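Local coordinates for protein hydrolase, haloacid dehalogenase-like family (Pseudomonas syringae pv. tomato, PDB 3S6J) that probably acts as a sugar phosphatase of the haloacid dehalogenase-like family, binding a metal ion, here calcium, in its active-site cleft, at residues F11-T16 with D119-N124; I123-L128 with N133-V138; C111-G116 with L154-K159; V21-A26 with H88-L93; R46-G49 with L54-K57. One frame throughout, in Å; residues are numbered along the deposited sequence.

Interaction 1: residues F11-T16 with D119-N124; sequences FDLDGT and DTATIN. With CA (calcium ion), chain M.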
# COMPACT_ATOMS: atom_id res chain seq x y z
N PHE E 11 -10.06 18.75 4.03
CA PHE E 11 -9.71 17.59 3.22
C PHE E 11 -8.19 17.44 3.12
O PHE E 11 -7.48 18.42 2.85
CB PHE E 11 -10.25 17.75 1.81
CG PHE E 11 -11.74 17.56 1.68
CD1 PHE E 11 -12.27 16.29 1.49
CD2 PHE E 11 -12.60 18.64 1.69
CE1 PHE E 11 -13.64 16.12 1.34
CE2 PHE E 11 -13.96 18.47 1.54
CZ PHE E 11 -14.49 17.21 1.37
N ASP E 12 -7.70 16.23 3.33
CA ASP E 12 -6.36 15.91 2.89
C ASP E 12 -6.40 15.83 1.35
O ASP E 12 -7.48 15.81 0.76
CB ASP E 12 -5.90 14.60 3.50
CG ASP E 12 -4.64 14.08 2.86
OD1 ASP E 12 -3.58 14.71 3.04
OD2 ASP E 12 -4.71 13.04 2.18
N LEU E 13 -5.24 15.79 0.69
CA LEU E 13 -5.23 15.82 -0.78
C LEU E 13 -4.75 14.52 -1.41
O LEU E 13 -5.54 13.74 -1.95
CB LEU E 13 -4.39 17.01 -1.27
CG LEU E 13 -4.30 17.28 -2.78
CD1 LEU E 13 -5.69 17.31 -3.45
CD2 LEU E 13 -3.55 18.60 -3.01
N ASP E 14 -3.45 14.30 -1.34
CA ASP E 14 -2.80 13.11 -1.86
C ASP E 14 -3.35 11.84 -1.18
O ASP E 14 -3.12 11.61 -0.01
CB ASP E 14 -1.29 13.32 -1.63
CG ASP E 14 -0.48 12.05 -1.70
OD1 ASP E 14 0.29 11.81 -0.74
OD2 ASP E 14 -0.56 11.31 -2.70
N GLY E 15 -4.13 11.04 -1.92
CA GLY E 15 -4.65 9.78 -1.40
C GLY E 15 -6.09 9.90 -0.95
O GLY E 15 -6.75 8.90 -0.65
N THR E 16 -6.59 11.12 -0.93
CA THR E 16 -7.90 11.41 -0.37
C THR E 16 -8.80 11.97 -1.46
O THR E 16 -9.93 11.49 -1.65
CB THR E 16 -7.77 12.39 0.83
OG1 THR E 16 -7.06 11.77 1.91
CG2 THR E 16 -9.15 12.87 1.30
N ASP E 119 4.79 22.61 -4.43
CA ASP E 119 5.08 21.86 -5.65
C ASP E 119 4.15 20.65 -5.84
O ASP E 119 3.40 20.57 -6.82
CB ASP E 119 6.54 21.38 -5.67
CG ASP E 119 7.53 22.53 -5.79
OD1 ASP E 119 7.10 23.71 -5.78
OD2 ASP E 119 8.76 22.25 -5.91
N THR E 120 4.24 19.70 -4.92
CA THR E 120 3.38 18.53 -4.99
C THR E 120 1.92 18.97 -5.04
O THR E 120 1.15 18.49 -5.86
CB THR E 120 3.61 17.56 -3.81
OG1 THR E 120 3.81 18.31 -2.60
CG2 THR E 120 4.85 16.69 -4.05
N ALA E 121 1.54 19.88 -4.16
CA ALA E 121 0.15 20.30 -4.08
C ALA E 121 -0.39 20.88 -5.39
O ALA E 121 -1.56 20.69 -5.72
CB ALA E 121 -0.06 21.28 -2.93
N THR E 122 0.45 21.58 -6.13
CA THR E 122 0.03 22.14 -7.43
C THR E 122 -0.24 21.03 -8.44
O THR E 122 -1.19 21.10 -9.22
CB THR E 122 1.06 23.13 -8.01
OG1 THR E 122 1.25 24.22 -7.09
CG2 THR E 122 0.55 23.67 -9.33
N ILE E 123 0.61 20.00 -8.42
CA ILE E 123 0.45 18.86 -9.30
C ILE E 123 -0.88 18.11 -9.07
O ILE E 123 -1.62 17.84 -10.01
CB ILE E 123 1.64 17.89 -9.17
CG1 ILE E 123 2.89 18.50 -9.83
CG2 ILE E 123 1.30 16.52 -9.76
CD1 ILE E 123 4.21 17.96 -9.32
N ASN E 124 -1.18 17.78 -7.82
CA ASN E 124 -2.39 17.00 -7.56
C ASN E 124 -3.65 17.78 -7.91
O ASN E 124 -4.62 17.22 -8.41
CB ASN E 124 -2.43 16.53 -6.12
CG ASN E 124 -1.20 15.74 -5.73
OD1 ASN E 124 -0.61 15.97 -4.66
ND2 ASN E 124 -0.80 14.81 -6.57
CA CA M . -2.61 11.65 2.35
O HOH W 1 -2.17 12.14 4.68
O HOH W 2 -0.28 12.57 1.94
O HOH W 3 -1.22 9.37 2.48

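Interaction 2: residues I123-L128 with N133-V138; sequences INLKAL and NKINIV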
# COMPACT_ATOMS: atom_id res chain seq x y z
N ILE E 123 0.61 20.00 -8.42
CA ILE E 123 0.45 18.86 -9.30
C ILE E 123 -0.88 18.11 -9.07
O ILE E 123 -1.62 17.84 -10.01
CB ILE E 123 1.64 17.89 -9.17
CG1 ILE E 123 2.89 18.50 -9.83
CG2 ILE E 123 1.30 16.52 -9.76
CD1 ILE E 123 4.21 17.96 -9.32
N ASN E 124 -1.18 17.78 -7.82
CA ASN E 124 -2.39 17.00 -7.56
C ASN E 124 -3.65 17.78 -7.91
O ASN E 124 -4.62 17.22 -8.41
CB ASN E 124 -2.43 16.53 -6.12
CG ASN E 124 -1.20 15.74 -5.73
OD1 ASN E 124 -0.61 15.97 -4.66
ND2 ASN E 124 -0.80 14.81 -6.57
N LEU E 125 -3.62 19.09 -7.66
CA LEU E 125 -4.76 19.96 -7.91
C LEU E 125 -5.16 19.99 -9.39
O LEU E 125 -6.34 20.11 -9.71
CB LEU E 125 -4.45 21.38 -7.44
CG LEU E 125 -4.27 21.64 -5.95
CD1 LEU E 125 -3.70 23.03 -5.74
CD2 LEU E 125 -5.58 21.51 -5.22
N LYS E 126 -4.18 19.89 -10.28
CA LYS E 126 -4.45 19.78 -11.71
C LYS E 126 -5.41 18.63 -11.99
O LYS E 126 -6.35 18.77 -12.79
CB LYS E 126 -3.15 19.57 -12.50
CG LYS E 126 -2.00 20.49 -12.10
CD LYS E 126 -2.11 21.85 -12.77
CE LYS E 126 -0.82 22.66 -12.60
NZ LYS E 126 -0.78 23.84 -13.52
N ALA E 127 -5.19 17.49 -11.35
CA ALA E 127 -6.03 16.32 -11.59
C ALA E 127 -7.47 16.59 -11.21
O ALA E 127 -8.37 15.91 -11.67
CB ALA E 127 -5.50 15.12 -10.83
N LEU E 128 -7.69 17.57 -10.34
CA LEU E 128 -9.04 17.95 -9.96
C LEU E 128 -9.43 19.20 -10.72
O LEU E 128 -10.40 19.86 -10.37
CB LEU E 128 -9.12 18.25 -8.46
CG LEU E 128 -8.65 17.18 -7.47
CD1 LEU E 128 -8.46 17.81 -6.09
CD2 LEU E 128 -9.64 16.04 -7.42
N ASN E 133 -4.18 28.89 -6.24
CA ASN E 133 -4.48 30.23 -5.73
C ASN E 133 -5.95 30.66 -5.90
O ASN E 133 -6.30 31.81 -5.64
CB ASN E 133 -3.50 31.29 -6.27
CG ASN E 133 -3.49 31.38 -7.79
OD1 ASN E 133 -2.43 31.32 -8.43
ND2 ASN E 133 -4.67 31.55 -8.38
N LYS E 134 -6.81 29.73 -6.30
CA LYS E 134 -8.23 30.02 -6.46
C LYS E 134 -9.11 29.26 -5.46
O LYS E 134 -10.34 29.36 -5.52
CB LYS E 134 -8.68 29.68 -7.89
CG LYS E 134 -8.24 30.68 -8.97
CD LYS E 134 -8.31 30.03 -10.35
CE LYS E 134 -8.43 31.02 -11.49
NZ LYS E 134 -9.87 31.28 -11.82
N ILE E 135 -8.49 28.52 -4.54
CA ILE E 135 -9.24 27.75 -3.54
C ILE E 135 -8.73 27.98 -2.12
O ILE E 135 -7.76 28.71 -1.90
CB ILE E 135 -9.15 26.23 -3.79
CG1 ILE E 135 -7.69 25.81 -3.95
CG2 ILE E 135 -9.98 25.83 -5.00
CD1 ILE E 135 -7.44 24.33 -3.76
N ASN E 136 -9.39 27.34 -1.16
CA ASN E 136 -8.93 27.33 0.22
C ASN E 136 -7.99 26.15 0.45
O ASN E 136 -8.42 24.99 0.46
CB ASN E 136 -10.12 27.23 1.17
CG ASN E 136 -10.85 28.56 1.33
OD1 ASN E 136 -10.32 29.63 1.05
ND2 ASN E 136 -12.08 28.48 1.81
N ILE E 137 -6.71 26.44 0.62
CA ILE E 137 -5.72 25.39 0.83
C ILE E 137 -4.58 25.86 1.72
O ILE E 137 -4.15 27.01 1.66
CB ILE E 137 -5.14 24.88 -0.51
CG1 ILE E 137 -4.08 23.81 -0.26
CG2 ILE E 137 -4.56 26.03 -1.33
CD1 ILE E 137 -3.64 23.08 -1.51
N VAL E 138 -4.11 24.94 2.57
CA VAL E 138 -2.93 25.17 3.40
C VAL E 138 -1.90 24.11 3.06
O VAL E 138 -2.24 22.94 2.88
CB VAL E 138 -3.28 25.09 4.90
CG1 VAL E 138 -2.03 25.08 5.72
CG2 VAL E 138 -4.14 26.26 5.30

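Interaction 3: residues C111-G116 with L154-K159; sequences CIATSG and LAAAKK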
# COMPACT_ATOMS: atom_id res chain seq x y z
N CYS E 111 -11.67 23.35 3.18
CA CYS E 111 -10.30 23.74 2.94
C CYS E 111 -9.46 22.50 2.70
O CYS E 111 -9.74 21.44 3.27
CB CYS E 111 -9.76 24.52 4.14
SG CYS E 111 -8.15 25.28 3.86
N ILE E 112 -8.44 22.62 1.86
CA ILE E 112 -7.53 21.51 1.66
C ILE E 112 -6.34 21.72 2.58
O ILE E 112 -5.91 22.84 2.78
CB ILE E 112 -7.12 21.35 0.19
CG1 ILE E 112 -8.27 20.68 -0.57
CG2 ILE E 112 -5.82 20.55 0.06
CD1 ILE E 112 -8.18 20.79 -2.07
N ALA E 113 -5.85 20.63 3.17
CA ALA E 113 -4.73 20.69 4.11
C ALA E 113 -3.79 19.52 3.88
O ALA E 113 -4.14 18.36 4.15
CB ALA E 113 -5.24 20.70 5.55
N THR E 114 -2.59 19.83 3.38
CA THR E 114 -1.62 18.82 2.95
C THR E 114 -0.24 19.04 3.58
O THR E 114 0.19 20.18 3.78
CB THR E 114 -1.50 18.80 1.38
OG1 THR E 114 -0.49 17.87 0.99
CG2 THR E 114 -1.13 20.19 0.84
N SER E 115 0.45 17.94 3.90
CA SER E 115 1.85 18.01 4.39
C SER E 115 2.81 18.26 3.24
O SER E 115 3.98 18.56 3.46
CB SER E 115 2.27 16.72 5.11
OG SER E 115 1.53 16.52 6.29
N GLY E 116 2.32 18.13 2.01
CA GLY E 116 3.08 18.51 0.84
C GLY E 116 3.35 20.02 0.80
O GLY E 116 2.61 20.82 1.39
N LEU E 154 -5.55 23.38 12.00
CA LEU E 154 -5.85 24.62 12.71
C LEU E 154 -5.78 25.81 11.75
O LEU E 154 -6.66 26.67 11.77
CB LEU E 154 -4.86 24.82 13.87
CG LEU E 154 -4.91 23.71 14.94
CD1 LEU E 154 -3.85 23.89 16.00
CD2 LEU E 154 -6.30 23.64 15.57
N ALA E 155 -4.75 25.85 10.92
CA ALA E 155 -4.61 26.90 9.92
C ALA E 155 -5.75 26.84 8.91
O ALA E 155 -6.23 27.86 8.44
CB ALA E 155 -3.25 26.82 9.21
N ALA E 156 -6.19 25.62 8.61
CA ALA E 156 -7.30 25.41 7.69
C ALA E 156 -8.63 25.85 8.30
O ALA E 156 -9.41 26.55 7.65
CB ALA E 156 -7.37 23.95 7.28
N ALA E 157 -8.88 25.46 9.55
CA ALA E 157 -10.11 25.88 10.21
C ALA E 157 -10.14 27.40 10.23
O ALA E 157 -11.18 28.02 10.04
CB ALA E 157 -10.19 25.33 11.62
N LYS E 158 -8.98 27.98 10.47
CA LYS E 158 -8.84 29.43 10.52
C LYS E 158 -9.09 30.06 9.15
O LYS E 158 -9.75 31.09 9.04
CB LYS E 158 -7.45 29.79 11.02
CG LYS E 158 -7.35 31.13 11.66
CD LYS E 158 -5.93 31.37 12.13
CE LYS E 158 -5.00 31.69 10.96
NZ LYS E 158 -5.04 30.68 9.85
N LYS E 159 -8.57 29.45 8.09
CA LYS E 159 -8.75 30.04 6.78
C LYS E 159 -10.20 30.08 6.32
O LYS E 159 -10.58 30.94 5.52
CB LYS E 159 -7.89 29.32 5.73
CG LYS E 159 -8.24 29.71 4.29
CD LYS E 159 -7.11 29.41 3.34
CE LYS E 159 -5.90 30.26 3.66
NZ LYS E 159 -4.82 30.04 2.66

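Interaction 4: residues V21-A26 with H88-L93; sequences VYQNVA and HQIIAL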
# COMPACT_ATOMS: atom_id res chain seq x y z
N VAL E 21 -0.91 8.66 -3.77
CA VAL E 21 -0.05 8.07 -2.75
C VAL E 21 1.01 7.15 -3.35
O VAL E 21 2.15 7.19 -2.95
CB VAL E 21 -0.88 7.28 -1.70
CG1 VAL E 21 0.04 6.44 -0.83
CG2 VAL E 21 -1.73 8.22 -0.84
N TYR E 22 0.62 6.32 -4.31
CA TYR E 22 1.53 5.34 -4.88
C TYR E 22 2.63 6.01 -5.72
O TYR E 22 3.75 5.49 -5.81
CB TYR E 22 0.75 4.26 -5.66
CG TYR E 22 -0.07 3.37 -4.73
CD1 TYR E 22 -1.26 3.82 -4.16
CD2 TYR E 22 0.37 2.09 -4.39
CE1 TYR E 22 -2.00 3.02 -3.30
CE2 TYR E 22 -0.36 1.28 -3.52
CZ TYR E 22 -1.54 1.76 -2.98
OH TYR E 22 -2.26 0.99 -2.10
N GLN E 23 2.31 7.16 -6.30
CA GLN E 23 3.34 7.94 -6.98
C GLN E 23 4.30 8.54 -5.95
O GLN E 23 5.52 8.54 -6.14
CB GLN E 23 2.71 9.02 -7.88
CG GLN E 23 2.11 8.50 -9.18
CD GLN E 23 0.78 7.76 -8.99
OE1 GLN E 23 0.03 8.03 -8.05
NE2 GLN E 23 0.49 6.83 -9.88
N ASN E 24 3.74 9.02 -4.83
CA ASN E 24 4.53 9.58 -3.75
C ASN E 24 5.49 8.50 -3.23
O ASN E 24 6.70 8.70 -3.19
CB ASN E 24 3.63 10.13 -2.64
CG ASN E 24 4.30 11.21 -1.81
OD1 ASN E 24 5.50 11.43 -1.92
ND2 ASN E 24 3.52 11.89 -0.99
N VAL E 25 4.96 7.32 -2.91
CA VAL E 25 5.80 6.19 -2.50
C VAL E 25 6.97 5.93 -3.47
O VAL E 25 8.12 5.81 -3.06
CB VAL E 25 4.96 4.88 -2.30
CG1 VAL E 25 5.86 3.75 -1.84
CG2 VAL E 25 3.88 5.10 -1.27
N ALA E 26 6.67 5.83 -4.76
CA ALA E 26 7.68 5.53 -5.77
C ALA E 26 8.75 6.62 -5.82
O ALA E 26 9.96 6.32 -5.91
CB ALA E 26 7.03 5.35 -7.13
N HIS E 88 1.81 12.98 -14.67
CA HIS E 88 0.70 12.67 -15.57
C HIS E 88 -0.01 11.36 -15.23
O HIS E 88 -1.01 10.99 -15.86
CB HIS E 88 1.18 12.66 -17.02
CG HIS E 88 1.79 13.95 -17.45
ND1 HIS E 88 3.15 14.20 -17.39
CD2 HIS E 88 1.23 15.10 -17.93
CE1 HIS E 88 3.40 15.42 -17.82
NE2 HIS E 88 2.25 15.98 -18.16
N GLN E 89 0.50 10.65 -14.23
CA GLN E 89 -0.11 9.40 -13.81
C GLN E 89 -1.26 9.67 -12.85
O GLN E 89 -2.12 8.81 -12.63
CB GLN E 89 0.93 8.49 -13.14
CG GLN E 89 1.97 7.94 -14.10
CD GLN E 89 2.86 6.90 -13.45
OE1 GLN E 89 2.74 6.62 -12.26
NE2 GLN E 89 3.76 6.31 -14.24
N ILE E 90 -1.26 10.88 -12.29
CA ILE E 90 -2.18 11.24 -11.22
C ILE E 90 -3.58 11.56 -11.69
O ILE E 90 -3.81 12.50 -12.45
CB ILE E 90 -1.65 12.43 -10.39
CG1 ILE E 90 -0.28 12.10 -9.82
CG2 ILE E 90 -2.66 12.79 -9.28
CD1 ILE E 90 0.23 13.13 -8.86
N ILE E 91 -4.53 10.77 -11.19
CA ILE E 91 -5.92 10.86 -11.58
C ILE E 91 -6.72 11.29 -10.34
O ILE E 91 -6.28 11.07 -9.21
CB ILE E 91 -6.38 9.48 -12.10
CG1 ILE E 91 -5.40 9.02 -13.19
CG2 ILE E 91 -7.81 9.53 -12.60
CD1 ILE E 91 -5.08 7.50 -13.21
N ALA E 92 -7.86 11.93 -10.56
CA ALA E 92 -8.73 12.28 -9.45
C ALA E 92 -9.37 10.98 -8.99
O ALA E 92 -9.66 10.12 -9.82
CB ALA E 92 -9.79 13.28 -9.89
N LEU E 93 -9.56 10.82 -7.68
CA LEU E 93 -10.29 9.65 -7.15
C LEU E 93 -11.80 9.78 -7.40
O LEU E 93 -12.31 10.89 -7.43
CB LEU E 93 -10.01 9.50 -5.65
CG LEU E 93 -8.69 8.81 -5.29
CD1 LEU E 93 -8.16 9.23 -3.91
CD2 LEU E 93 -8.86 7.29 -5.41

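Interaction 5: residues R46-G49 with L54-K57; sequences RKIG and LMLK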
# COMPACT_ATOMS: atom_id res chain seq x y z
N ARG E 46 3.84 3.57 4.84
CA ARG E 46 3.34 3.81 6.20
C ARG E 46 3.43 5.28 6.63
O ARG E 46 2.64 5.74 7.45
CB ARG E 46 4.13 2.98 7.21
CG ARG E 46 3.65 1.56 7.43
CD ARG E 46 3.95 1.10 8.87
NE ARG E 46 5.35 1.33 9.29
CZ ARG E 46 5.96 0.67 10.28
NH1 ARG E 46 5.30 -0.27 10.97
NH2 ARG E 46 7.22 0.93 10.59
N LYS E 47 4.42 6.00 6.10
CA LYS E 47 4.69 7.37 6.54
C LYS E 47 4.08 8.44 5.62
O LYS E 47 4.11 9.63 5.93
CB LYS E 47 6.20 7.62 6.65
CG LYS E 47 7.00 6.57 7.41
CD LYS E 47 6.57 6.42 8.87
CE LYS E 47 7.63 5.66 9.68
NZ LYS E 47 7.12 5.18 11.00
N ILE E 48 3.57 8.03 4.47
CA ILE E 48 2.99 9.00 3.55
C ILE E 48 1.85 9.76 4.23
O ILE E 48 0.89 9.17 4.75
CB ILE E 48 2.52 8.32 2.23
CG1 ILE E 48 3.71 7.62 1.55
CG2 ILE E 48 1.89 9.33 1.28
CD1 ILE E 48 4.84 8.56 1.12
N GLY E 49 1.97 11.09 4.24
CA GLY E 49 1.04 11.94 4.96
C GLY E 49 1.76 12.77 6.02
O GLY E 49 1.27 13.84 6.40
N LEU E 54 9.67 15.04 9.03
CA LEU E 54 9.30 14.12 10.09
C LEU E 54 9.37 12.69 9.57
O LEU E 54 9.78 11.77 10.27
CB LEU E 54 7.88 14.43 10.57
CG LEU E 54 7.64 14.30 12.08
CD1 LEU E 54 8.04 12.91 12.58
CD2 LEU E 54 8.41 15.40 12.84
N MSE E 55 8.96 12.51 8.34
CA MSE E 55 9.02 11.19 7.77
C MSE E 55 10.48 10.70 7.78
O MSE E 55 10.77 9.58 8.22
CB MSE E 55 8.47 11.22 6.35
CG MSE E 55 8.32 9.87 5.74
SE MSE E 55 8.11 10.06 3.83
CE MSE E 55 6.68 11.39 3.82
N LEU E 56 11.39 11.56 7.32
CA LEU E 56 12.80 11.21 7.26
C LEU E 56 13.36 10.86 8.64
O LEU E 56 13.99 9.82 8.81
CB LEU E 56 13.61 12.32 6.60
CG LEU E 56 14.09 12.11 5.16
CD1 LEU E 56 13.28 11.08 4.41
CD2 LEU E 56 14.06 13.43 4.41
N LYS E 57 13.13 11.72 9.63
CA LYS E 57 13.47 11.40 11.01
C LYS E 57 12.86 10.07 11.44
O LYS E 57 13.50 9.26 12.10
CB LYS E 57 12.97 12.48 11.96
CG LYS E 57 13.75 13.78 11.89
CD LYS E 57 13.77 14.47 13.25
CE LYS E 57 12.46 14.26 14.01
NZ LYS E 57 12.64 14.46 15.49

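Interaction 1: residues F11-T16 with D119-N124
Leu13 and Asn124 carry the apolar part of this buried contact, the Leu13 side chain running across that of Asn124. With chi1 at -177°, Leu13 CG lies anti to the backbone N and directs its branch at the helix, where CD2 stops 3.9 Å from Asn124 CB. The same methyl lies 4.0 Å from Ala121 O and 4.4 Å from Ala121 CB, one turn earlier, so it bridges two neighbouring turns. Asp14 adds its CB, 4.1 Å from Asn124 OD1, by van der Waals contact.

Polar groups work beside this patch rather than across it. Asp14 OD2 pairs with Ser20 OG, and Asn124 ND2 with Tyr83 OH. Thr16 OG1 donates to Asp12 OD2 over 2.7 Å, and OD2 accepts on its anti lone pair, facing away from OD1.

Metal binding occupies the far side of the loop. Calcium takes Asp12 OD2 at 2.5 Å, the backbone O of Asp14 at 2.4 Å, and three waters; Asp172 completes the site. One of these waters also donates to Asp14 OD1, at 2.8 Å. Asp12, Asp14 and Thr16 fit the DxDx(T/V) motif that carries the nucleophile in this superfamily.

The loop leaves strand 8-11, which pairs with strand 110-113 at Phe11, and Leu13 thus sits between that strand end, helix 118-127 and strand 18-19.

Interaction 2: residues I123-L128 with N133-V138
Leu125 and Ile135 meet methyl to methyl, their side chains reaching tip to tip across a 10.0 Å gap between the CA atoms. Leu125 CD2 and Ile135 CD1 come within 3.7 Å, the tight point of the contact. Ile135 gets there with CG1 held between its backbone N and carbonyl carbon (chi1 51°), the crowded position for this branch, which sends CD1 out toward the helix. Leu125 uses its other methyl as well: CD1 lies 4.2 Å from Ile137 CD1, so the leucine fork straddles the ends of two isoleucines that alternate along the chain. All three side chains also rest on Ile112 of strand 110-113, which closes the patch from the sheet side, while Ile132 in the connecting loop touches Leu125.

Away from these methyls the contact loosens quickly. Lys126 on the helix, and Asn133 and Lys134 in the 3-10 turn, are exposed and contribute no side-chain contact across it. The join is therefore purely apolar, and it is narrow, with only 103 Å² buried between the segments.

Helix 118-127 is laid in this way against edge strand 137-138 of the parallel sheet, which is bound to Ile112 and Thr114 by backbone hydrogen bonds. Strand 110-113, this helix and strand 137-138 form a beta-alpha-beta crossover, the repeating element of the Rossmann-like core of haloacid dehalogenase-family enzymes.

Interaction 3: residues C111-G116 with L154-K159
Cys111 SG rests on Ala156, 3.8 Å from CB and 3.9 Å from CA, and this is the heart of the contact between strand and helix. The thiol reaches the helix because SG is anti to the backbone N (chi1 -171°), while Cys111 CB stands 4.0 Å from the methyl of Ala156. Ala113, two residues along the strand and on the same face, brings its CB to 4.3 Å from Ala156 CB. The alanine methyl is thus received between two small side chains, which lets strand residues 111-113 and helix residues 154-159 come together with an axis separation of 8.3 Å. The directions of these two short segments are nearly antiparallel, at 164°.

At one end of the patch the aliphatic part of Lys159 joins in, its CD 4.3 Å from Cys111 SG. The charged tip runs on to edge strand 137-138, where NZ bonds to Ile137 O. Ile10 of strand 8-11 touches both Ala113 and Ala156, widening the apolar floor beneath the helix.

Farther out, the strand ends in an ST turn: Gly116 N donates to Thr114 OG1 over 3.0 Å. Ser115 OG bonds to Lys147 N, and Lys147 NZ also bonds to Ala113 O and forms a salt bridge with Asp12.

Helix 151-160 packed on the central parallel sheet is the layering of a Rossmann-like fold. Thr114, just after strand 110-113, the second strand of the parallel sheet in chain order, probably matches the Ser or Thr of motif II in haloacid dehalogenase-family enzymes.

Interaction 4: residues V21-A26 with H88-L93
The flat amides of Gln23 and Gln89 meet at their edges, with planes almost perpendicular, 87° apart. Gln23 NE2 donates to Gln89 OE1 over 3.3 Å, a long but nearly straight bond with an N-H...O angle of 169°. The acceptor lies in the plane of the Gln23 amide, and the donor reaches a lone pair in the carbonyl plane of Gln89. One face of the Gln23 amide is flanked near NE2 by Gln89 CB, 3.7 Å away. The bend of Gln23 at chi2 (74°) turns its amide toward this partner, and Gln23 CG also lies 3.7 Å from Gln89 OE1. Beside the polar pair, Ile90 CG1 makes a looser contact with Gln23 CG at 4.4 Å. Gln89 is on the exposed side, Gln23 and Ile90 are buried.

Tyr83 of helix 69-85 touches both Gln23 and Ile90, while Ile90 leans in addition on Ile123, Asn124 and Ala127 of helix 118-127. Strand 91-92 pairs antiparallel with strand 18-19, just ahead of helix 21-34, consistent with the two linkers that join core and helical cap in this family. Nearby, Tyr22 OH bonds to His45 of the second subunit.

Interaction 5: residues R46-G49 with L54-K57
After helix 41-47 the chain turns through Ile48 and Gly49, the latter at a positive phi of 120°, before helix 52-63 brings Met55 back to a CA separation of 5.9 Å from Lys47. The two side chains run across each other. Met55, modelled as selenomethionine, has CG anti to its backbone N (chi1 -172°), which lays the chain over the CB of Lys47. The modelled 3.2 Å between Lys47 CB and Met55 CG is tighter than normal van der Waals contact, and its exact value is doubtful; Lys47 CG follows at 3.9 Å from the same atom. SE then lies 4.2 Å from Lys47 CB. A bend at chi3 (-51°) curls the terminal methyl back toward the turn, where CE stands 3.8 Å from Lys47 O. The same methyl meets Ile48 CD1 at 4.3 Å.

Lys47 turns its ammonium end away from the selenium, toward Ser58 and Glu62, both only weak partners; Arg46 forms the salt bridge to Glu62. Trp28 of helix 21-34 packs against both Ile48 and Met55, and Ile48 in addition touches Asp14 of the metal site.

The contact is thus made mainly by carbon and selenium, with one backbone oxygen beside the terminal methyl, and is held by dispersion and by burial of the apolar groups, without directional bonds between the segments. Polar grip comes instead from the turn's backbone: Ile48 O bonds to Tyr195 OH and Gly49 O to Ser115 OG, tying this part, probably the cap of the family fold, to the core beside the calcium.

How the interactions relate
Interaction 1 lies nearest the middle of the chain, its centre about 7 Å from the centre of the chain, and touches the other four. Interactions 1 and 2 share helix 118-127, and interaction 2 meets interaction 3 through paired strands 137-138 and 110-113 of the central parallel sheet. Interactions 4 and 5 probably belong to the helical cap and its connections, with centres about 17 Å apart; both are nested along the chain inside the loop closed by interaction 1. Interactions 2 and 5, with centres about 22 Å apart, lie on opposite sides of the chain's centre. Core and probable cap therefore converge on the metal-binding loop 11-16, where Asp14 bonds to Asn24.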